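Local coordinates for protein catalase (Corynebacterium glutamicum, PDB 4B7H) that breaks down hydrogen peroxide to water and oxygen at a haem iron, and is captured here with the inhibitor nitric oxide and with NADPH, at residues M175-W180 and D474-A479; S108-E113 and D157-Q162; T22-H25 and P29-S32. All coordinates share one frame; numbering follows the deposited sequence.

Interaction 1: residues M175-W180 and D474-A479; sequences MQWDFW and DNISNA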
# COMPACT_ATOMS: atom_id res chain seq x y z
N MET A 175 -25.86 13.18 16.40
CA MET A 175 -24.58 12.60 16.78
C MET A 175 -23.61 13.66 17.31
O MET A 175 -22.93 13.44 18.31
CB MET A 175 -23.99 11.84 15.59
CG MET A 175 -22.51 11.49 15.77
SD MET A 175 -21.88 10.24 14.63
CE MET A 175 -22.01 11.10 13.07
N GLN A 176 -23.54 14.81 16.64
CA GLN A 176 -22.60 15.85 17.08
C GLN A 176 -22.92 16.33 18.48
O GLN A 176 -22.03 16.47 19.33
CB GLN A 176 -22.61 17.03 16.11
CG GLN A 176 -22.14 16.64 14.73
CD GLN A 176 -21.75 17.81 13.85
OE1 GLN A 176 -21.64 18.96 14.30
NE2 GLN A 176 -21.53 17.53 12.57
N TRP A 177 -24.20 16.59 18.74
CA TRP A 177 -24.61 17.11 20.04
C TRP A 177 -24.67 16.03 21.12
O TRP A 177 -24.44 16.32 22.30
CB TRP A 177 -25.95 17.84 19.92
CG TRP A 177 -25.80 19.14 19.19
CD1 TRP A 177 -26.15 19.40 17.89
CD2 TRP A 177 -25.22 20.34 19.71
NE1 TRP A 177 -25.83 20.70 17.58
CE2 TRP A 177 -25.26 21.29 18.68
CE3 TRP A 177 -24.69 20.70 20.95
CZ2 TRP A 177 -24.78 22.59 18.85
CZ3 TRP A 177 -24.20 21.98 21.11
CH2 TRP A 177 -24.26 22.92 20.07
N ASP A 178 -24.99 14.79 20.74
CA ASP A 178 -24.94 13.69 21.69
C ASP A 178 -23.52 13.57 22.24
O ASP A 178 -23.32 13.49 23.46
CB ASP A 178 -25.38 12.38 21.04
CG ASP A 178 -25.56 11.25 22.05
OD1 ASP A 178 -26.09 11.51 23.15
OD2 ASP A 178 -25.16 10.10 21.73
N PHE A 179 -22.53 13.60 21.34
CA PHE A 179 -21.15 13.52 21.80
C PHE A 179 -20.77 14.73 22.64
O PHE A 179 -20.25 14.57 23.75
CB PHE A 179 -20.15 13.37 20.65
CG PHE A 179 -18.72 13.34 21.13
CD1 PHE A 179 -18.18 12.17 21.66
CD2 PHE A 179 -17.93 14.49 21.13
CE1 PHE A 179 -16.88 12.14 22.16
CE2 PHE A 179 -16.63 14.47 21.63
CZ PHE A 179 -16.11 13.28 22.14
N TRP A 180 -21.03 15.93 22.13
CA TRP A 180 -20.62 17.14 22.84
C TRP A 180 -21.21 17.23 24.25
O TRP A 180 -20.50 17.56 25.20
CB TRP A 180 -20.97 18.39 22.04
CG TRP A 180 -19.98 18.78 20.97
CD1 TRP A 180 -18.62 18.58 20.97
CD2 TRP A 180 -20.29 19.48 19.75
NE1 TRP A 180 -18.07 19.10 19.81
CE2 TRP A 180 -19.07 19.66 19.06
CE3 TRP A 180 -21.47 19.97 19.19
CZ2 TRP A 180 -19.01 20.32 17.82
CZ3 TRP A 180 -21.41 20.61 17.96
CH2 TRP A 180 -20.18 20.78 17.29
N ASP A 474 -28.09 32.33 18.17
CA ASP A 474 -28.74 32.06 16.89
C ASP A 474 -28.00 30.94 16.16
O ASP A 474 -28.63 30.04 15.59
CB ASP A 474 -28.77 33.32 16.03
CG ASP A 474 -29.82 33.24 14.93
OD1 ASP A 474 -30.95 32.80 15.22
OD2 ASP A 474 -29.50 33.63 13.78
N ASN A 475 -26.67 31.00 16.17
CA ASN A 475 -25.86 29.98 15.50
C ASN A 475 -26.06 28.61 16.14
O ASN A 475 -26.20 27.61 15.44
CB ASN A 475 -24.38 30.35 15.55
CG ASN A 475 -24.06 31.60 14.76
OD1 ASN A 475 -24.82 32.03 13.89
ND2 ASN A 475 -22.92 32.20 15.07
N ILE A 476 -26.04 28.58 17.47
CA ILE A 476 -26.23 27.32 18.18
C ILE A 476 -27.58 26.70 17.83
O ILE A 476 -27.67 25.52 17.50
CB ILE A 476 -26.15 27.53 19.71
CG1 ILE A 476 -24.73 27.91 20.14
CG2 ILE A 476 -26.64 26.28 20.43
CD1 ILE A 476 -24.66 28.55 21.54
N SER A 477 -28.64 27.51 17.88
CA SER A 477 -29.98 27.00 17.61
C SER A 477 -30.13 26.51 16.17
O SER A 477 -30.88 25.56 15.92
CB SER A 477 -31.07 28.00 18.02
OG SER A 477 -30.91 29.26 17.39
N ASN A 478 -29.42 27.13 15.22
CA ASN A 478 -29.36 26.62 13.85
C ASN A 478 -28.69 25.26 13.79
O ASN A 478 -29.18 24.34 13.14
CB ASN A 478 -28.62 27.59 12.93
CG ASN A 478 -29.46 28.80 12.54
OD1 ASN A 478 -30.68 28.80 12.70
ND2 ASN A 478 -28.80 29.83 12.02
N ALA A 479 -27.56 25.13 14.49
CA ALA A 479 -26.79 23.89 14.49
C ALA A 479 -27.53 22.75 15.20
O ALA A 479 -27.22 21.58 14.99
CB ALA A 479 -25.43 24.12 15.12
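The indole of Trp-177 bridges helix 173-182 and the last turn of helix 466-479, meeting Ile-476 and Ala-479; the nearest CA atoms, those of Trp-177 and Ala-479, are 9.0 Å apart. Just before it, and wholly inside helix 173-182, Gln-176 O accepts the helical bond from Trp-180 N and also sits 3.1 Å above the plane of the Trp-180 ring, toward the rim. Trp-177 then spans the gap. Its CG is anti to its own carbonyl carbon (chi1 -71°), sending the ring out toward the second helix. NE1 donates to Ala-479 O at 3.1 Å, with a moderately bent N-H...O angle of 151°. The oxygen lies near the indole plane, at the ring edge, but the donor reaches it from above the carbonyl plane, at a C=O...N angle of 104°, and so misses the lone-pair directions. Farther round the same ring, CZ2 touches Ala-479 CB at 4.1 Å, and CH2 meets Ile-476 CG2, also at 4.1 Å, in an oblique approach. Asp-178 turns elsewhere, pairing with Arg-182 and with Tyr-397 of the second subunit. One turn on from Gln-176, Trp-180 sets its CE3 3.7 Å above one face of the Trp-177 ring, toward the rim. Trp-495 meets the Trp-177 ring too, and Met-194 of helix 187-194 touches both Trp-177 and Ile-476. The contact thus ties helix 173-182, within the catalase family region, to helix 466-479 near the C-terminus, with one polar bond beside apolar contacts. Because Ala-479 O stands at the C-terminal end of its helix, where the helix dipole would make carbonyls more negative, it is probably a good acceptor despite the off-axis approach, and the bond gives the N-H of the buried Trp-177 an acceptor.

Interaction 2: residues S108-E113 and D157-Q162; sequences STVAGE and DFIHSQ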
# COMPACT_ATOMS: atom_id res chain seq x y z
N SER A 108 -6.83 24.77 6.76
CA SER A 108 -7.77 23.69 6.49
C SER A 108 -9.05 23.84 7.30
O SER A 108 -9.10 24.63 8.23
CB SER A 108 -7.12 22.35 6.84
OG SER A 108 -6.66 22.36 8.19
N THR A 109 -10.06 23.06 6.94
CA THR A 109 -11.17 22.79 7.85
C THR A 109 -10.83 21.47 8.56
O THR A 109 -9.70 20.99 8.44
CB THR A 109 -12.50 22.68 7.11
OG1 THR A 109 -12.38 21.70 6.07
CG2 THR A 109 -12.90 24.02 6.50
N VAL A 110 -11.78 20.89 9.29
CA VAL A 110 -11.53 19.66 10.05
C VAL A 110 -12.33 18.45 9.58
O VAL A 110 -11.76 17.41 9.26
CB VAL A 110 -11.81 19.87 11.56
CG1 VAL A 110 -11.64 18.55 12.33
CG2 VAL A 110 -10.89 20.95 12.11
N ALA A 111 -13.65 18.58 9.56
CA ALA A 111 -14.53 17.42 9.36
C ALA A 111 -14.71 16.97 7.91
O ALA A 111 -14.77 15.77 7.62
CB ALA A 111 -15.90 17.68 9.99
N GLY A 112 -14.83 17.93 7.00
CA GLY A 112 -15.16 17.61 5.63
C GLY A 112 -14.06 16.92 4.85
O GLY A 112 -12.88 17.01 5.19
N GLU A 113 -14.45 16.22 3.79
CA GLU A 113 -13.51 15.52 2.92
C GLU A 113 -12.93 16.47 1.88
O GLU A 113 -13.26 17.65 1.84
CB GLU A 113 -14.21 14.33 2.27
CG GLU A 113 -14.78 13.34 3.29
CD GLU A 113 -16.14 13.73 3.85
OE1 GLU A 113 -16.75 14.70 3.37
OE2 GLU A 113 -16.62 13.05 4.77
N ASP A 157 -13.29 9.51 18.93
CA ASP A 157 -14.72 9.63 19.19
C ASP A 157 -15.26 10.96 18.69
O ASP A 157 -16.29 11.03 18.02
CB ASP A 157 -15.01 9.47 20.68
CG ASP A 157 -14.61 8.11 21.19
OD1 ASP A 157 -15.13 7.11 20.66
OD2 ASP A 157 -13.77 8.05 22.12
N PHE A 158 -14.55 12.04 19.02
CA PHE A 158 -14.98 13.35 18.59
C PHE A 158 -14.99 13.43 17.06
O PHE A 158 -15.97 13.88 16.46
CB PHE A 158 -14.07 14.43 19.16
CG PHE A 158 -14.25 15.75 18.51
CD1 PHE A 158 -15.49 16.37 18.50
CD2 PHE A 158 -13.19 16.35 17.84
CE1 PHE A 158 -15.67 17.60 17.87
CE2 PHE A 158 -13.36 17.57 17.21
CZ PHE A 158 -14.61 18.19 17.21
N ILE A 159 -13.90 13.01 16.42
CA ILE A 159 -13.83 13.13 14.97
C ILE A 159 -14.89 12.26 14.28
O ILE A 159 -15.55 12.72 13.34
CB ILE A 159 -12.41 12.86 14.44
CG1 ILE A 159 -11.43 13.90 15.00
CG2 ILE A 159 -12.40 12.85 12.92
CD1 ILE A 159 -11.71 15.36 14.59
N HIS A 160 -15.08 10.87 14.70
CA HIS A 160 -16.24 10.20 14.10
C HIS A 160 -17.52 11.00 14.37
O HIS A 160 -18.36 11.16 13.48
CB HIS A 160 -16.45 8.80 14.69
CG HIS A 160 -15.34 7.82 14.45
ND1 HIS A 160 -15.18 6.63 15.12
CD2 HIS A 160 -14.31 7.89 13.57
CE1 HIS A 160 -14.12 6.01 14.64
NE2 HIS A 160 -13.57 6.75 13.71
N SER A 161 -17.74 11.60 15.46
CA SER A 161 -19.03 12.26 15.70
C SER A 161 -19.24 13.46 14.77
O SER A 161 -20.39 13.84 14.50
CB SER A 161 -19.20 12.68 17.17
OG SER A 161 -18.50 13.88 17.46
N GLN A 162 -18.15 14.03 14.29
CA GLN A 162 -18.18 15.15 13.34
C GLN A 162 -18.27 14.73 11.88
O GLN A 162 -18.48 15.58 11.01
CB GLN A 162 -16.94 16.00 13.53
CG GLN A 162 -16.99 16.77 14.83
CD GLN A 162 -17.98 17.91 14.73
OE1 GLN A 162 -17.94 18.69 13.77
NE2 GLN A 162 -18.90 18.00 15.69
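Ala-111 packs against Gln-162 of helix segment 157-162 at the tight end of this buried contact. Its CB lies 3.5 Å from Gln-162 O and 4.1 Å from Gln-162 CB, and the CA atoms of the two residues are only 5.9 Å apart. The other end is sparser: Val-110 and Ile-159, crossing at about a right angle, meet through a single pair of methyls, Val-110 CG1 and Ile-159 CD1, at 3.9 Å. Ile-159 reaches that far because its chain folds at chi2 (-62°), bringing CD1 round toward the loop. Phe-158 stands further back, and no touching residue faces solvent. Polar groups are met by others: Asp-122 OD2 takes the N-H groups of both Val-110 and Ala-111, Lys-163 reaches Ala-111 O, and Arg-171 reaches Gln-162 O. Within the helix, Phe-158 O holds two donors, Gln-162 N and Ser-161 OG, the latter at 2.7 Å. Val-110, which touches His-70, and Asp-122 probably correspond to the valine and aspartate of the main channel in other catalases. No hydrogen bond crosses; loop and helix fit by van der Waals contact, including a methyl against a carbonyl oxygen, which places apolar side chains close to, but not among, the residues that touch nitric oxide.

Interaction 3: residues T22-H25 and P29-S32; sequences TTRH and PVPS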
# COMPACT_ATOMS: atom_id res chain seq x y z
N THR A 22 5.43 14.52 -26.42
CA THR A 22 5.48 13.81 -25.16
C THR A 22 6.34 12.54 -25.27
O THR A 22 6.63 12.05 -26.38
CB THR A 22 4.06 13.45 -24.69
OG1 THR A 22 3.34 12.87 -25.79
CG2 THR A 22 3.34 14.71 -24.21
N THR A 23 6.74 12.02 -24.11
CA THR A 23 7.49 10.77 -24.03
C THR A 23 6.79 9.85 -23.06
O THR A 23 6.08 10.31 -22.15
CB THR A 23 8.94 10.97 -23.53
OG1 THR A 23 8.94 11.33 -22.14
CG2 THR A 23 9.68 12.03 -24.33
N ARG A 24 6.98 8.55 -23.25
CA ARG A 24 6.60 7.58 -22.22
C ARG A 24 7.50 7.77 -21.00
O ARG A 24 8.45 8.55 -21.02
CB ARG A 24 6.69 6.15 -22.74
CG ARG A 24 5.73 5.88 -23.88
CD ARG A 24 5.37 4.40 -24.02
NE ARG A 24 6.49 3.52 -23.71
CZ ARG A 24 7.39 3.10 -24.60
NH1 ARG A 24 7.32 3.49 -25.87
NH2 ARG A 24 8.36 2.29 -24.21
N HIS A 25 7.22 7.03 -19.94
CA HIS A 25 7.97 7.21 -18.70
C HIS A 25 9.38 6.62 -18.75
O HIS A 25 10.18 6.89 -17.87
CB HIS A 25 7.15 6.72 -17.51
CG HIS A 25 5.86 7.46 -17.34
ND1 HIS A 25 4.85 7.03 -16.51
CD2 HIS A 25 5.42 8.61 -17.91
CE1 HIS A 25 3.85 7.89 -16.56
NE2 HIS A 25 4.17 8.86 -17.40
N PRO A 29 9.68 8.33 -27.35
CA PRO A 29 8.63 9.20 -27.88
C PRO A 29 7.24 8.55 -27.91
O PRO A 29 7.10 7.37 -28.22
CB PRO A 29 9.09 9.49 -29.31
CG PRO A 29 10.58 9.29 -29.29
CD PRO A 29 10.81 8.18 -28.29
N VAL A 30 6.22 9.34 -27.57
CA VAL A 30 4.83 8.91 -27.64
C VAL A 30 4.30 9.11 -29.05
O VAL A 30 4.39 10.21 -29.57
CB VAL A 30 3.94 9.74 -26.69
CG1 VAL A 30 2.45 9.50 -26.98
CG2 VAL A 30 4.24 9.41 -25.25
N PRO A 31 3.76 8.04 -29.67
CA PRO A 31 3.19 8.24 -31.01
C PRO A 31 1.91 9.11 -30.98
O PRO A 31 1.82 10.09 -31.73
CB PRO A 31 2.88 6.82 -31.49
CG PRO A 31 3.82 5.93 -30.67
CD PRO A 31 3.87 6.61 -29.32
N SER A 32 0.96 8.79 -30.12
CA SER A 32 -0.29 9.56 -30.07
C SER A 32 -0.88 9.67 -28.67
O SER A 32 -0.87 8.70 -27.90
CB SER A 32 -1.33 8.96 -31.02
OG SER A 32 -2.50 9.77 -31.09
O HOH W 1 5.85 5.06 -27.13
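A single beta bridge, Thr-23 with Pro-29, closes a short chain reversal in the N-terminal arm, between helix 7-11 and strand 38-39. Val-30 N donates to Thr-22 O at 3.0 Å and nearly straight (171°), though it stands above the carbonyl plane. The Val-30 side chain fills the bend: CG2, anti to its own carbonyl carbon, presses on the backbone, 3.4 Å from Thr-23 C and 3.5 Å from Arg-24 N, while CB lies 3.3 Å from Thr-22 OG1. That hydroxyl has its polar partner in Glu-33. Arg-24 passes its CG by Val-30 CG2 at 4.1 Å; with its chain bent at chi3 (-36°), its NH1 lies an unusually short 2.5 Å from a water O that in turn donates to Pro-29 O at 2.8 Å. Within 22-25, Thr-23 OG1 donates to Arg-24 O, at 3.0 Å, and also bonds to Asn-377 N of the fourth subunit. Helix 50-59 packs on Arg-24 and Val-30, and Thr-22, Thr-23, Val-30 and Pro-31 share backbone hydrogen bonds with the fourth subunit, as expected of the arm that catalase subunits lay across one another. One direct bond and a less certain water bridge therefore shape the arm locally, while other polar edges serve the neighbouring subunit.

Interactions 1 and 2 are neighbours, centres 14 Å apart, joined where the successive helices 155-162 and 173-182 pack together; both touch the second subunit. Gln-162 makes the connection: its NE2 lies 3.2 Å from Gln-176 OE1, a probable hydrogen bond, and packs on Trp-180. Interaction 2 is the one nearest the active site, with the Ile-159 side chain about 5 Å from nitric oxide and that of Val-110 about 7 Å from haem; in interaction 1 the Ile-476 side chain is about 12 Å from NADPH. Interaction 3 is remote, its centre 43 Å from that of interaction 2 and 55 Å from that of interaction 1, and is bound mainly to the fourth subunit.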